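Side-chain contact in PhiRv1 phage protein (Mycobacterium tuberculosis, PDB 6LG3), which is a bacterial toxin, probably EST12, thought to activate a RACK1-NLRP3-gasdermin D pyroptosis and IL-1 beta immune pathway: residues 16-19 and 20-24. Numbering follows the deposited sequence.
Sequences QVVC and SQTGC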
# COMPACT_ATOMS: atom_id res chain seq x y z
N GLN A 16 -5.11 -4.66 4.16
CA GLN A 16 -6.32 -4.38 4.93
C GLN A 16 -7.44 -3.85 4.04
O GLN A 16 -8.61 -4.22 4.21
CB GLN A 16 -6.03 -3.37 6.04
CG GLN A 16 -5.11 -3.88 7.12
CD GLN A 16 -4.85 -2.84 8.20
OE1 GLN A 16 -3.71 -2.60 8.60
NE2 GLN A 16 -5.92 -2.20 8.68
N VAL A 17 -7.12 -2.96 3.09
CA VAL A 17 -8.14 -2.41 2.21
C VAL A 17 -8.75 -3.51 1.35
O VAL A 17 -9.97 -3.59 1.18
CB VAL A 17 -7.54 -1.29 1.33
CG1 VAL A 17 -8.54 -0.90 0.23
CG2 VAL A 17 -7.17 -0.08 2.18
N VAL A 18 -7.90 -4.38 0.79
CA VAL A 18 -8.41 -5.44 -0.08
C VAL A 18 -9.30 -6.38 0.71
O VAL A 18 -10.37 -6.79 0.24
CB VAL A 18 -7.25 -6.19 -0.76
CG1 VAL A 18 -7.79 -7.35 -1.61
CG2 VAL A 18 -6.44 -5.23 -1.63
N CYS A 19 -8.88 -6.73 1.94
CA CYS A 19 -9.69 -7.61 2.77
C CYS A 19 -11.03 -6.97 3.09
O CYS A 19 -12.07 -7.64 3.05
CB CYS A 19 -8.95 -7.95 4.07
SG CYS A 19 -7.52 -9.03 3.86
N SER A 20 -11.02 -5.68 3.40
CA SER A 20 -12.26 -4.98 3.72
C SER A 20 -13.21 -4.96 2.53
O SER A 20 -14.42 -5.18 2.68
CB SER A 20 -11.95 -3.56 4.18
OG SER A 20 -13.15 -2.83 4.38
N GLN A 21 -12.69 -4.70 1.33
CA GLN A 21 -13.56 -4.54 0.18
C GLN A 21 -14.00 -5.86 -0.42
O GLN A 21 -15.02 -5.89 -1.12
CB GLN A 21 -12.87 -3.69 -0.90
CG GLN A 21 -12.74 -2.23 -0.51
CD GLN A 21 -12.30 -1.36 -1.67
OE1 GLN A 21 -11.80 -1.85 -2.68
NE2 GLN A 21 -12.50 -0.05 -1.53
N THR A 22 -13.27 -6.96 -0.18
CA THR A 22 -13.61 -8.23 -0.81
C THR A 22 -14.07 -9.31 0.16
O THR A 22 -14.62 -10.32 -0.29
CB THR A 22 -12.41 -8.77 -1.60
OG1 THR A 22 -11.39 -9.21 -0.69
CG2 THR A 22 -11.82 -7.70 -2.50
N GLY A 23 -13.87 -9.13 1.46
CA GLY A 23 -14.13 -10.22 2.38
C GLY A 23 -13.14 -11.36 2.34
O GLY A 23 -13.35 -12.37 3.00
N CYS A 24 -12.05 -11.23 1.58
CA CYS A 24 -11.06 -12.29 1.45
C CYS A 24 -10.13 -12.31 2.67
O CYS A 24 -10.17 -11.45 3.54
CB CYS A 24 -10.25 -12.11 0.17
SG CYS A 24 -9.12 -10.69 0.22
O HOH W 1 -11.47 -10.11 5.31
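Cys19 and Gly23 close the last turn of helix 4-22: Gly23 N gives its hydrogen to Cys19 O at 2.8 Å, through a bent N-H...O angle of 136°. Just before it, Ser20 N to Gln16 O and Gln21 N to Val17 O are straighter helical bonds, each 2.9 Å long. Val18 O takes Thr22 N at 2.9 Å, and the Thr22 hydroxyl also bonds to it, although OG1 is modelled too near a neighbour to be trusted fully. Chi1 of 71° turns OG1 back over the main chain; if it is rightly placed, it also accepts from Cys24 N, as in an ST turn. Gly23, with positive phi, is where the chain leaves the helix. A water donates to Cys24 O at 2.6 Å and, weakly, to Cys19 O, linking the carbonyl of the final turn to the outgoing chain. On the apolar side, Val18 CG1 lies 4.0 Å from Cys24 SG, while Cys19 SG and Cys24 SG are 4.3 Å apart and form no disulfide. Val18, Cys19 and Cys24 all reach Ala29 of helix 26-39. At this helix C-terminus, main-chain N-H groups satisfy Val18 O and Cys19 O, and water adds only weakly to the latter.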